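Local coordinates for protein aspartate aminotransferase (Leishmania major, PDB 4H51) that probably transfers the amino group of L-aspartate to 2-oxoglutarate, using pyridoxal 5'-phosphate as cofactor, at residues V31-A36 / L49-Y54; P85-Q90 / V111-L116; A187-V192 / A221-V226. One frame throughout, in Å; residues are numbered along the deposited sequence.

Contact 1 (V31-A36 / L49-Y54). With EDO (1,2-ethanediol), chain D.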
ATOM      1  N   VAL B  31     -14.002 -12.840   6.842  1.00 32.02           N
ATOM      2  CA  VAL B  31     -14.616 -14.177   6.650  1.00 34.98           C
ATOM      3  C   VAL B  31     -13.846 -15.123   5.691  1.00 33.29           C
ATOM      4  O   VAL B  31     -13.678 -16.303   5.970  1.00 30.53           O
ATOM      5  CB  VAL B  31     -16.075 -14.051   6.161  1.00 36.53           C
ATOM      6  CG1 VAL B  31     -16.633 -15.449   5.850  1.00 38.39           C
ATOM      7  CG2 VAL B  31     -16.942 -13.339   7.209  1.00 35.66           C
ATOM      8  N   ILE B  32     -13.408 -14.588   4.548  1.00 32.91           N
ATOM      9  CA  ILE B  32     -12.655 -15.353   3.562  1.00 32.03           C
ATOM     10  C   ILE B  32     -11.229 -15.674   4.046  1.00 33.92           C
ATOM     11  O   ILE B  32     -10.814 -16.830   3.968  1.00 31.13           O
ATOM     12  CB  ILE B  32     -12.597 -14.598   2.198  1.00 33.29           C
ATOM     13  CG1 ILE B  32     -14.007 -14.529   1.572  1.00 33.04           C
ATOM     14  CG2 ILE B  32     -11.614 -15.240   1.222  1.00 30.07           C
ATOM     15  CD1 ILE B  32     -14.780 -15.835   1.662  1.00 34.50           C
ATOM     16  N   PHE B  33     -10.472 -14.672   4.529  1.00 33.82           N
ATOM     17  CA  PHE B  33      -9.117 -14.963   5.084  1.00 34.52           C
ATOM     18  C   PHE B  33      -9.190 -15.883   6.328  1.00 32.95           C
ATOM     19  O   PHE B  33      -8.284 -16.743   6.530  1.00 30.47           O
ATOM     20  CB  PHE B  33      -8.289 -13.685   5.364  1.00 35.98           C
ATOM     21  CG  PHE B  33      -7.523 -13.177   4.164  1.00 37.04           C
ATOM     22  CD1 PHE B  33      -8.196 -12.752   3.001  1.00 37.39           C
ATOM     23  CD2 PHE B  33      -6.123 -13.118   4.174  1.00 36.73           C
ATOM     24  CE1 PHE B  33      -7.491 -12.279   1.894  1.00 34.74           C
ATOM     25  CE2 PHE B  33      -5.420 -12.636   3.066  1.00 35.40           C
ATOM     26  CZ  PHE B  33      -6.110 -12.228   1.924  1.00 35.35           C
ATOM     27  N   ASP B  34     -10.258 -15.741   7.131  1.00 30.93           N
ATOM     28  CA  ASP B  34     -10.434 -16.615   8.292  1.00 33.88           C
ATOM     29  C   ASP B  34     -10.698 -18.067   7.890  1.00 31.63           C
ATOM     30  O   ASP B  34     -10.028 -18.962   8.418  1.00 32.21           O
ATOM     31  CB  ASP B  34     -11.538 -16.104   9.233  1.00 37.07           C
ATOM     32  CG  ASP B  34     -11.113 -16.117  10.711  1.00 41.13           C
ATOM     33  OD1 ASP B  34      -9.921 -15.824  10.970  1.00 45.11           O
ATOM     34  OD2 ASP B  34     -11.964 -16.404  11.601  1.00 41.09           O
ATOM     35  N   LEU B  35     -11.637 -18.318   6.954  1.00 30.80           N
ATOM     36  CA  LEU B  35     -11.966 -19.722   6.504  1.00 29.64           C
ATOM     37  C   LEU B  35     -10.784 -20.353   5.781  1.00 27.07           C
ATOM     38  O   LEU B  35     -10.512 -21.522   5.970  1.00 29.45           O
ATOM     39  CB  LEU B  35     -13.268 -19.770   5.659  1.00 29.06           C
ATOM     40  CG  LEU B  35     -13.865 -21.097   5.119  1.00 27.75           C
ATOM     41  CD1 LEU B  35     -14.476 -21.990   6.167  1.00 25.84           C
ATOM     42  CD2 LEU B  35     -14.910 -20.789   4.032  1.00 27.93           C
ATOM     43  N   ALA B  36     -10.019 -19.540   5.048  1.00 27.65           N
ATOM     44  CA  ALA B  36      -8.763 -19.952   4.417  1.00 28.55           C
ATOM     45  C   ALA B  36      -7.748 -20.449   5.482  1.00 31.92           C
ATOM     46  O   ALA B  36      -7.075 -21.469   5.277  1.00 31.43           O
ATOM     47  CB  ALA B  36      -8.163 -18.808   3.592  1.00 29.75           C
ATOM     48  N   LEU B  49     -10.691 -24.916  -0.916  1.00 18.57           N
ATOM     49  CA  LEU B  49     -11.165 -24.124  -2.041  1.00 17.51           C
ATOM     50  C   LEU B  49     -11.693 -22.728  -1.667  1.00 17.61           C
ATOM     51  O   LEU B  49     -12.612 -22.216  -2.331  1.00 16.16           O
ATOM     52  CB  LEU B  49     -12.269 -24.899  -2.782  1.00 16.96           C
ATOM     53  CG  LEU B  49     -11.969 -26.385  -3.030  1.00 17.51           C
ATOM     54  CD1 LEU B  49     -13.185 -27.068  -3.643  1.00 17.73           C
ATOM     55  CD2 LEU B  49     -10.717 -26.502  -3.905  1.00 17.03           C
ATOM     56  N   VAL B  50     -11.085 -22.106  -0.660  1.00 18.40           N
ATOM     57  CA  VAL B  50     -11.581 -20.797  -0.141  1.00 18.37           C
ATOM     58  C   VAL B  50     -11.112 -19.611  -0.933  1.00 19.87           C
ATOM     59  O   VAL B  50     -11.914 -19.085  -1.735  1.00 20.26           O
ATOM     60  CB  VAL B  50     -11.266 -20.579   1.342  1.00 19.25           C
ATOM     61  CG1 VAL B  50     -11.869 -19.244   1.807  1.00 17.17           C
ATOM     62  CG2 VAL B  50     -11.785 -21.765   2.159  1.00 18.38           C
ATOM     63  N   ILE B  51      -9.858 -19.166  -0.767  1.00 19.50           N
ATOM     64  CA  ILE B  51      -9.343 -18.029  -1.528  1.00 20.89           C
ATOM     65  C   ILE B  51      -9.178 -18.309  -2.988  1.00 20.89           C
ATOM     66  O   ILE B  51      -8.721 -19.388  -3.364  1.00 20.59           O
ATOM     67  CB  ILE B  51      -7.955 -17.493  -0.984  1.00 21.56           C
ATOM     68  CG1 ILE B  51      -8.157 -16.797   0.340  1.00 22.97           C
ATOM     69  CG2 ILE B  51      -7.306 -16.505  -1.952  1.00 21.74           C
ATOM     70  CD1 ILE B  51      -6.861 -16.511   1.075  1.00 23.62           C
ATOM     71  N   GLY B  52      -9.541 -17.331  -3.808  1.00 19.91           N
ATOM     72  CA  GLY B  52      -9.303 -17.355  -5.228  1.00 20.07           C
ATOM     73  C   GLY B  52      -7.826 -17.214  -5.620  1.00 21.18           C
ATOM     74  O   GLY B  52      -7.423 -16.167  -6.164  1.00 22.88           O
ATOM     75  N   ALA B  53      -7.035 -18.262  -5.379  1.00 18.08           N
ATOM     76  CA  ALA B  53      -5.634 -18.300  -5.762  1.00 17.26           C
ATOM     77  C   ALA B  53      -5.401 -19.584  -6.596  1.00 16.17           C
ATOM     78  O   ALA B  53      -5.909 -20.636  -6.250  1.00 16.61           O
ATOM     79  CB  ALA B  53      -4.742 -18.278  -4.527  1.00 17.26           C
ATOM     80  N   TYR B  54      -4.671 -19.455  -7.694  1.00 15.40           N
ATOM     81  CA  TYR B  54      -4.432 -20.550  -8.648  1.00 14.38           C
ATOM     82  C   TYR B  54      -3.577 -21.658  -7.970  1.00 15.03           C
ATOM     83  O   TYR B  54      -2.610 -21.376  -7.224  1.00 14.82           O
ATOM     84  CB  TYR B  54      -3.739 -20.028  -9.927  1.00 13.94           C
ATOM     85  CG  TYR B  54      -3.511 -21.121 -10.921  1.00 14.07           C
ATOM     86  CD1 TYR B  54      -4.545 -21.534 -11.747  1.00 13.95           C
ATOM     87  CD2 TYR B  54      -2.281 -21.778 -11.009  1.00 14.38           C
ATOM     88  CE1 TYR B  54      -4.369 -22.558 -12.636  1.00 14.63           C
ATOM     89  CE2 TYR B  54      -2.095 -22.804 -11.910  1.00 14.72           C
ATOM     90  CZ  TYR B  54      -3.160 -23.215 -12.690  1.00 14.81           C
ATOM     91  OH  TYR B  54      -3.053 -24.208 -13.600  1.00 15.80           O
TER
HETATM   92  C1  EDO D 500       0.197 -24.888 -14.281  1.00 22.01           C
HETATM   93  O1  EDO D 500      -0.867 -25.535 -13.605  1.00 21.20           O
HETATM   94  C2  EDO D 500      -0.285 -24.477 -15.669  1.00 24.32           C
HETATM   95  O2  EDO D 500      -0.242 -25.621 -16.514  1.00 27.90           O
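A helix packs on a loop here, in a class I aminotransferase of the fold-type I group. The first turns of helix 31-41 meet the chain that follows strand 47-48. Val50 and Ile51 are the bumps; the hollow is formed by Ile32, Leu35 and Ala36.

Val50 enters between them. Its CG1 is anti to the backbone N (chi1 -177°) and presses on the helix backbone, 3.4 Å from Ile32 O and also close to Ala36 N. That carbonyl and N-H are already bonded to each other within the helix, so a methyl can lie against them. The other branch, CG2, turns to Leu35 and meets its CG at 3.7 Å, the two side chains crossing obliquely.

Val50 lies at Ala36 N and CA, and Ile51 packs on Ala36 CB. The isoleucine chain is extended (chi2 168°), which carries CD1 to Ala36 CB at 3.6 Å. Its CG1 rests against Ile32 CG2 at 3.9 Å. The same CD1 sits over one face of the Phe33 ring, 4.3 Å from the ring centroid and 7° off the normal, a CH-pi contact. Tyr83 and Leu84 of the second subunit also pack on Ile51 and Phe33, so the patch adjoins the dimer interface.

Beyond Ile51 the chain bends through an inverse gamma turn centred on Gly52, in which Ala53 N bonds to Ile51 O at 2.9 Å. It then leads to Tyr54, far from the helix. There Tyr54 OH donates to O1 of a bound 1,2-ethanediol at 2.6 Å, with O1 at the edge of the ring and in its plane.

Contact 2 (P85-Q90 / V111-L116)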
ATOM      1  N   PRO B  85       8.519   7.426  -8.104  1.00 11.59           N
ATOM      2  CA  PRO B  85       7.599   8.544  -8.055  1.00 11.71           C
ATOM      3  C   PRO B  85       6.318   8.182  -7.315  1.00 10.92           C
ATOM      4  O   PRO B  85       5.942   7.005  -7.196  1.00 10.15           O
ATOM      5  CB  PRO B  85       7.292   8.816  -9.539  1.00 11.86           C
ATOM      6  CG  PRO B  85       8.556   8.382 -10.249  1.00 12.27           C
ATOM      7  CD  PRO B  85       8.905   7.118  -9.497  1.00 12.15           C
ATOM      8  N   ILE B  86       5.610   9.184  -6.819  1.00 11.13           N
ATOM      9  CA  ILE B  86       4.368   8.931  -6.095  1.00 10.88           C
ATOM     10  C   ILE B  86       3.376   8.084  -6.946  1.00 10.92           C
ATOM     11  O   ILE B  86       2.714   7.144  -6.462  1.00 10.04           O
ATOM     12  CB  ILE B  86       3.741  10.291  -5.641  1.00 11.40           C
ATOM     13  CG1 ILE B  86       4.576  10.942  -4.512  1.00 11.59           C
ATOM     14  CG2 ILE B  86       2.293  10.130  -5.173  1.00 11.22           C
ATOM     15  CD1 ILE B  86       4.399  12.464  -4.405  1.00 11.79           C
ATOM     16  N   SER B  87       3.303   8.396  -8.236  1.00 11.16           N
ATOM     17  CA  SER B  87       2.419   7.671  -9.128  1.00 11.71           C
ATOM     18  C   SER B  87       2.914   6.249  -9.405  1.00 11.23           C
ATOM     19  O   SER B  87       2.168   5.429  -9.904  1.00 10.71           O
ATOM     20  CB  SER B  87       2.329   8.379 -10.468  1.00 12.60           C
ATOM     21  OG  SER B  87       1.809   9.675 -10.353  1.00 14.73           O
ATOM     22  N   GLY B  88       4.174   5.964  -9.096  1.00 11.47           N
ATOM     23  CA  GLY B  88       4.724   4.633  -9.373  1.00 11.20           C
ATOM     24  C   GLY B  88       5.611   4.570 -10.603  1.00 11.72           C
ATOM     25  O   GLY B  88       6.089   5.596 -11.106  1.00 10.90           O
ATOM     26  N   TYR B  89       5.866   3.339 -11.046  1.00 12.12           N
ATOM     27  CA  TYR B  89       6.880   3.071 -12.052  1.00 12.97           C
ATOM     28  C   TYR B  89       6.221   3.209 -13.430  1.00 13.61           C
ATOM     29  O   TYR B  89       5.431   2.346 -13.837  1.00 13.06           O
ATOM     30  CB  TYR B  89       7.486   1.679 -11.861  1.00 13.59           C
ATOM     31  CG  TYR B  89       8.651   1.336 -12.794  1.00 14.85           C
ATOM     32  CD1 TYR B  89       9.732   2.208 -12.948  1.00 15.45           C
ATOM     33  CD2 TYR B  89       8.651   0.157 -13.533  1.00 15.44           C
ATOM     34  CE1 TYR B  89      10.778   1.915 -13.805  1.00 16.75           C
ATOM     35  CE2 TYR B  89       9.695  -0.149 -14.388  1.00 16.58           C
ATOM     36  CZ  TYR B  89      10.744   0.728 -14.524  1.00 17.06           C
ATOM     37  OH  TYR B  89      11.799   0.425 -15.367  1.00 19.24           O
ATOM     38  N   GLN B  90       6.569   4.277 -14.148  1.00 13.58           N
ATOM     39  CA  GLN B  90       5.840   4.624 -15.381  1.00 13.78           C
ATOM     40  C   GLN B  90       5.855   3.529 -16.465  1.00 14.09           C
ATOM     41  O   GLN B  90       4.831   3.323 -17.098  1.00 13.95           O
ATOM     42  CB  GLN B  90       6.309   5.961 -15.980  1.00 14.51           C
ATOM     43  CG  GLN B  90       5.263   6.649 -16.867  1.00 14.87           C
ATOM     44  CD  GLN B  90       3.924   6.859 -16.197  1.00 14.69           C
ATOM     45  OE1 GLN B  90       3.858   7.349 -15.075  1.00 16.76           O
ATOM     46  NE2 GLN B  90       2.853   6.492 -16.872  1.00 14.44           N
ATOM     47  N   VAL B 111      -5.359   8.811 -17.824  1.00 17.06           N
ATOM     48  CA  VAL B 111      -4.537   9.168 -16.669  1.00 16.23           C
ATOM     49  C   VAL B 111      -4.481   7.922 -15.805  1.00 14.46           C
ATOM     50  O   VAL B 111      -5.523   7.276 -15.541  1.00 13.35           O
ATOM     51  CB  VAL B 111      -5.017  10.490 -15.966  1.00 16.69           C
ATOM     52  CG1 VAL B 111      -6.512  10.508 -15.764  1.00 16.72           C
ATOM     53  CG2 VAL B 111      -4.282  10.792 -14.657  1.00 16.92           C
ATOM     54  N   ALA B 112      -3.273   7.542 -15.390  1.00 13.00           N
ATOM     55  CA  ALA B 112      -3.109   6.285 -14.665  1.00 12.05           C
ATOM     56  C   ALA B 112      -1.986   6.371 -13.633  1.00 11.68           C
ATOM     57  O   ALA B 112      -0.997   7.072 -13.861  1.00 11.84           O
ATOM     58  CB  ALA B 112      -2.803   5.149 -15.657  1.00 11.54           C
ATOM     59  N   VAL B 113      -2.151   5.651 -12.529  1.00 10.82           N
ATOM     60  CA  VAL B 113      -1.131   5.502 -11.505  1.00 10.50           C
ATOM     61  C   VAL B 113      -1.018   4.027 -11.138  1.00 10.11           C
ATOM     62  O   VAL B 113      -2.009   3.235 -11.317  1.00  9.82           O
ATOM     63  CB  VAL B 113      -1.454   6.304 -10.200  1.00 10.56           C
ATOM     64  CG1 VAL B 113      -1.422   7.835 -10.428  1.00 11.29           C
ATOM     65  CG2 VAL B 113      -2.805   5.911  -9.593  1.00 10.28           C
ATOM     66  N   GLN B 114       0.162   3.672 -10.618  1.00  9.54           N
ATOM     67  CA  GLN B 114       0.377   2.398  -9.971  1.00  9.56           C
ATOM     68  C   GLN B 114      -0.315   2.398  -8.600  1.00  9.26           C
ATOM     69  O   GLN B 114      -0.327   3.412  -7.883  1.00  9.89           O
ATOM     70  CB  GLN B 114       1.904   2.113  -9.858  1.00  9.47           C
ATOM     71  CG  GLN B 114       2.249   0.819  -9.151  1.00  9.22           C
ATOM     72  CD  GLN B 114       3.711   0.580  -9.047  1.00  9.55           C
ATOM     73  OE1 GLN B 114       4.467   1.158  -9.821  1.00  9.94           O
ATOM     74  NE2 GLN B 114       4.132  -0.313  -8.115  1.00  9.36           N
ATOM     75  N   THR B 115      -0.883   1.268  -8.230  1.00  9.46           N
ATOM     76  CA  THR B 115      -1.609   1.115  -6.978  1.00  9.53           C
ATOM     77  C   THR B 115      -1.156  -0.129  -6.229  1.00  9.73           C
ATOM     78  O   THR B 115      -0.453  -0.967  -6.773  1.00  9.80           O
ATOM     79  CB  THR B 115      -3.122   0.964  -7.245  1.00  9.29           C
ATOM     80  OG1 THR B 115      -3.327  -0.211  -8.088  1.00  9.31           O
ATOM     81  CG2 THR B 115      -3.690   2.250  -7.922  1.00  9.48           C
ATOM     82  N   LEU B 116      -1.615  -0.266  -4.978  1.00 10.30           N
ATOM     83  CA  LEU B 116      -1.381  -1.490  -4.216  0.60 10.37           C
ATOM     84  C   LEU B 116      -2.328  -2.593  -4.708  1.00 10.26           C
ATOM     85  O   LEU B 116      -3.297  -2.954  -4.049  1.00 10.69           O
ATOM     86  CB  LEU B 116      -1.519  -1.244  -2.710  0.60 10.40           C
ATOM     87  CG  LEU B 116      -0.223  -0.825  -1.993  0.60 10.90           C
ATOM     88  CD1 LEU B 116       0.763  -1.990  -1.965  0.60 10.43           C
ATOM     89  CD2 LEU B 116       0.431   0.438  -2.582  0.60 10.69           C
TER
HETATM   90  O   HOH W   1       1.013   4.527  -5.969  1.00 10.78           O
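Two hydrogen bonds join the loop 85-90 to the strand 111-116, and both involve Gln114. Gln114 N donates to Ser87 O at 2.8 Å, nearly along the C=O axis. Tyr89 N donates to Gln114 OE1 at 2.9 Å. That bond is almost straight, 174° at the hydrogen, and reaches the oxygen in the plane of the amide. Gln114 thus grips the loop on both sides of Gly88, once by backbone and once by side chain.

The reach comes from an extended glutamine: CG is anti to the backbone N, and the chain stays extended beyond CG. Between the two bonds Gly88 CA lies 3.8 Å from Gln114 CB. A CB on Gly88 would point at the strand and collide with Gln114 CB. The backbone angles, with phi at 102°, by themselves also call for glycine. Val113 CG1 lies against the Ser87 side chain, 3.8 Å from Ser87 CB; the hydroxyl itself is hydrogen-bonded to Asp295.

The second shell fixes the loop. A type I turn from Pro85 to Gly88 is closed by Gly88 N to Pro85 O at 2.8 Å. One water donates to Ile86 O and, at 2.6 Å, to Gln114 O, making a third link. Gln114 NE2 has a weak bond to Pro306 O. The Tyr89 ring makes a cation-pi contact with Arg311.

Tyr89 is the N-cap residue of helix 90-101, so the glutamine holds the loop just where that helix starts. Within this chain, strand 110-116 is an outermost strand of the large mixed sheet. Val111, Val113 and Thr115 pair by backbone with strand 274-280, while Gln114 N turns to the loop. Ala112 and Gln114 pack on helix 90-101; Val113 and Thr115 pack on helix 117-129.

Contact 3 (A187-V192 / A221-V226)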
ATOM      1  N   ALA B 187     -31.912   3.922 -10.847  1.00 15.87           N
ATOM      2  CA  ALA B 187     -30.944   4.772 -10.191  1.00 15.58           C
ATOM      3  C   ALA B 187     -31.043   6.181 -10.717  1.00 16.06           C
ATOM      4  O   ALA B 187     -31.312   6.409 -11.892  1.00 15.51           O
ATOM      5  CB  ALA B 187     -29.556   4.231 -10.420  1.00 14.58           C
ATOM      6  N   PRO B 188     -30.813   7.154  -9.847  1.00 16.71           N
ATOM      7  CA  PRO B 188     -30.778   8.525 -10.328  1.00 17.25           C
ATOM      8  C   PRO B 188     -29.643   8.697 -11.309  1.00 16.82           C
ATOM      9  O   PRO B 188     -28.627   8.005 -11.202  1.00 15.58           O
ATOM     10  CB  PRO B 188     -30.496   9.358  -9.066  1.00 17.96           C
ATOM     11  CG  PRO B 188     -29.984   8.392  -8.076  1.00 17.19           C
ATOM     12  CD  PRO B 188     -30.532   7.046  -8.413  1.00 16.65           C
ATOM     13  N   ASP B 189     -29.825   9.588 -12.274  1.00 17.15           N
ATOM     14  CA  ASP B 189     -28.766   9.881 -13.225  1.00 17.26           C
ATOM     15  C   ASP B 189     -27.527  10.293 -12.479  1.00 16.68           C
ATOM     16  O   ASP B 189     -27.607  10.933 -11.432  1.00 16.24           O
ATOM     17  CB  ASP B 189     -29.141  11.045 -14.118  1.00 18.77           C
ATOM     18  CG  ASP B 189     -30.148  10.692 -15.188  1.00 20.01           C
ATOM     19  OD1 ASP B 189     -30.877   9.703 -15.103  1.00 20.69           O
ATOM     20  OD2 ASP B 189     -30.232  11.468 -16.139  1.00 22.50           O
ATOM     21  N   GLY B 190     -26.368   9.937 -13.021  1.00 16.01           N
ATOM     22  CA  GLY B 190     -25.110  10.275 -12.407  1.00 15.45           C
ATOM     23  C   GLY B 190     -24.799   9.491 -11.135  1.00 14.62           C
ATOM     24  O   GLY B 190     -24.244  10.055 -10.215  1.00 14.80           O
ATOM     25  N   SER B 191     -25.183   8.226 -11.075  1.00 13.87           N
ATOM     26  CA  SER B 191     -24.753   7.333 -10.016  1.00 13.54           C
ATOM     27  C   SER B 191     -23.442   6.617 -10.414  1.00 13.02           C
ATOM     28  O   SER B 191     -22.991   6.701 -11.569  1.00 14.23           O
ATOM     29  CB  SER B 191     -25.805   6.298  -9.710  1.00 13.62           C
ATOM     30  OG  SER B 191     -27.010   6.898  -9.268  1.00 14.76           O
ATOM     31  N   VAL B 192     -22.791   5.987  -9.448  1.00 11.84           N
ATOM     32  CA  VAL B 192     -21.585   5.215  -9.695  1.00 11.04           C
ATOM     33  C   VAL B 192     -21.888   3.721  -9.704  1.00 10.72           C
ATOM     34  O   VAL B 192     -22.570   3.243  -8.790  1.00 11.06           O
ATOM     35  CB  VAL B 192     -20.532   5.489  -8.636  1.00 10.56           C
ATOM     36  CG1 VAL B 192     -19.237   4.742  -9.014  1.00  9.92           C
ATOM     37  CG2 VAL B 192     -20.248   6.979  -8.536  1.00 10.53           C
ATOM     38  N   ALA B 221     -26.916   6.672 -21.312  1.00 15.88           N
ATOM     39  CA  ALA B 221     -28.215   7.351 -21.251  1.00 16.61           C
ATOM     40  C   ALA B 221     -28.463   7.999 -19.901  1.00 16.47           C
ATOM     41  O   ALA B 221     -29.037   9.086 -19.821  1.00 16.75           O
ATOM     42  CB  ALA B 221     -29.348   6.371 -21.572  1.00 16.86           C
ATOM     43  N   LYS B 222     -28.006   7.316 -18.859  1.00 15.53           N
ATOM     44  CA  LYS B 222     -28.213   7.726 -17.476  1.00 15.71           C
ATOM     45  C   LYS B 222     -27.058   8.591 -16.958  1.00 15.88           C
ATOM     46  O   LYS B 222     -27.133   9.096 -15.840  1.00 15.50           O
ATOM     47  CB  LYS B 222     -28.402   6.493 -16.579  1.00 15.05           C
ATOM     48  CG  LYS B 222     -29.710   5.725 -16.819  1.00 15.12           C
ATOM     49  CD  LYS B 222     -30.920   6.479 -16.290  1.00 15.63           C
ATOM     50  CE  LYS B 222     -30.899   6.469 -14.771  1.00 15.54           C
ATOM     51  NZ  LYS B 222     -31.997   7.353 -14.235  1.00 16.02           N
ATOM     52  N   HIS B 223     -26.008   8.768 -17.773  1.00 16.16           N
ATOM     53  CA  HIS B 223     -24.821   9.538 -17.386  1.00 16.41           C
ATOM     54  C   HIS B 223     -24.215   9.018 -16.113  1.00 15.09           C
ATOM     55  O   HIS B 223     -23.694   9.775 -15.274  1.00 14.71           O
ATOM     56  CB  HIS B 223     -25.166  11.009 -17.255  1.00 18.53           C
ATOM     57  CG  HIS B 223     -26.067  11.519 -18.373  1.00 20.93           C
ATOM     58  ND1 HIS B 223     -25.591  11.893 -19.574  1.00 22.23           N
ATOM     59  CD2 HIS B 223     -27.449  11.635 -18.442  1.00 23.09           C
ATOM     60  CE1 HIS B 223     -26.603  12.292 -20.361  1.00 23.76           C
ATOM     61  NE2 HIS B 223     -27.756  12.118 -19.682  1.00 24.60           N
ATOM     62  N   HIS B 224     -24.248   7.698 -15.960  1.00 13.82           N
ATOM     63  CA  HIS B 224     -23.591   7.058 -14.822  1.00 12.90           C
ATOM     64  C   HIS B 224     -22.102   7.022 -14.965  1.00 12.50           C
ATOM     65  O   HIS B 224     -21.552   6.949 -16.075  1.00 12.80           O
ATOM     66  CB  HIS B 224     -24.106   5.631 -14.643  1.00 12.38           C
ATOM     67  CG  HIS B 224     -25.570   5.523 -14.258  1.00 12.48           C
ATOM     68  ND1 HIS B 224     -26.128   6.321 -13.351  1.00 12.57           N
ATOM     69  CD2 HIS B 224     -26.542   4.560 -14.604  1.00 12.30           C
ATOM     70  CE1 HIS B 224     -27.418   5.933 -13.149  1.00 12.93           C
ATOM     71  NE2 HIS B 224     -27.657   4.838 -13.915  1.00 12.52           N
ATOM     72  N   GLN B 225     -21.415   7.041 -13.831  1.00 12.44           N
ATOM     73  CA  GLN B 225     -19.980   6.725 -13.812  1.00 11.47           C
ATOM     74  C   GLN B 225     -19.784   5.229 -13.762  1.00 10.88           C
ATOM     75  O   GLN B 225     -20.298   4.531 -12.839  1.00 10.08           O
ATOM     76  CB  GLN B 225     -19.292   7.340 -12.602  1.00 11.90           C
ATOM     77  CG  GLN B 225     -17.801   7.000 -12.476  1.00 11.41           C
ATOM     78  CD  GLN B 225     -16.947   7.661 -13.537  1.00 11.90           C
ATOM     79  OE1 GLN B 225     -17.065   8.881 -13.790  1.00 13.18           O
ATOM     80  NE2 GLN B 225     -16.095   6.863 -14.211  1.00 11.89           N
ATOM     81  N   VAL B 226     -18.997   4.733 -14.704  1.00 10.27           N
ATOM     82  CA  VAL B 226     -18.580   3.303 -14.673  1.00  9.99           C
ATOM     83  C   VAL B 226     -17.214   3.148 -14.004  1.00  9.61           C
ATOM     84  O   VAL B 226     -16.229   3.787 -14.398  1.00  9.91           O
ATOM     85  CB  VAL B 226     -18.558   2.695 -16.097  1.00  9.68           C
ATOM     86  CG1 VAL B 226     -17.974   1.301 -16.104  1.00  9.42           C
ATOM     87  CG2 VAL B 226     -19.968   2.676 -16.728  1.00 10.02           C
TER
HETATM   88  O   HOH W   2     -31.247  10.466 -18.675  1.00 36.55           O
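The two segments run into a parallel beta bridge between Val192 and Gln225, with Gln225 N bonded to Ser191 O at 2.8 Å and, further back, Gly190 N bonded to Lys222 O at 3.0 Å. His223 has a positive phi in a Schellman motif that ends helix 209-221. Gly190, also at positive phi, brings its CA to His223 O.

Lys222 is bent at chi2 (-73°) and chi3 (-71°), which curls its amine back to the other segment. NZ donates to Ala187 O at 2.6 Å, nearly along the C=O axis. It also forms a salt bridge with Asp189 OD1 at 2.7 Å, the two side chains crossing at about a right angle. Leu185 O is a further partner of NZ. The other carboxylate oxygen, OD2, takes a water that also donates to Ala221 O.

His224 slots in beside the loop, with Lys222 CB over one ring face. Its ND1 accepts Ser191 N at 3.1 Å, near the ring plane. CE1 points at Pro188 O, which Ser191 OG grips at 2.8 Å.

His224 NE2 bonds to Ile184 O. With ND1 accepting and NE2 facing a carbonyl, the ring is probably neutral and protonated on NE2. The lysine charge is probably offset by Asp189 and stabilised by the carbonyls of Leu185 and Ala187, where helix 177-186 ends.

The three contacts follow one another along the chain without touching. Contact 1 lies about 33 Å from contact 3, centre to centre, on the opposite side of the chain's centre. Contact 2 is about 28 Å from contact 1 and 27 Å from contact 3, again between centres. Contacts 2 and 3 reach the same mixed sheet. The cofactor is carried by Lys265, which follows strand 258-262 of that sheet. All three also reach the second subunit. Ile86 of contact 2 packs on Asp30 of the second subunit, just before its helix 31-41. The loop leading into contact 2 therefore borders contact 1 of the partner subunit.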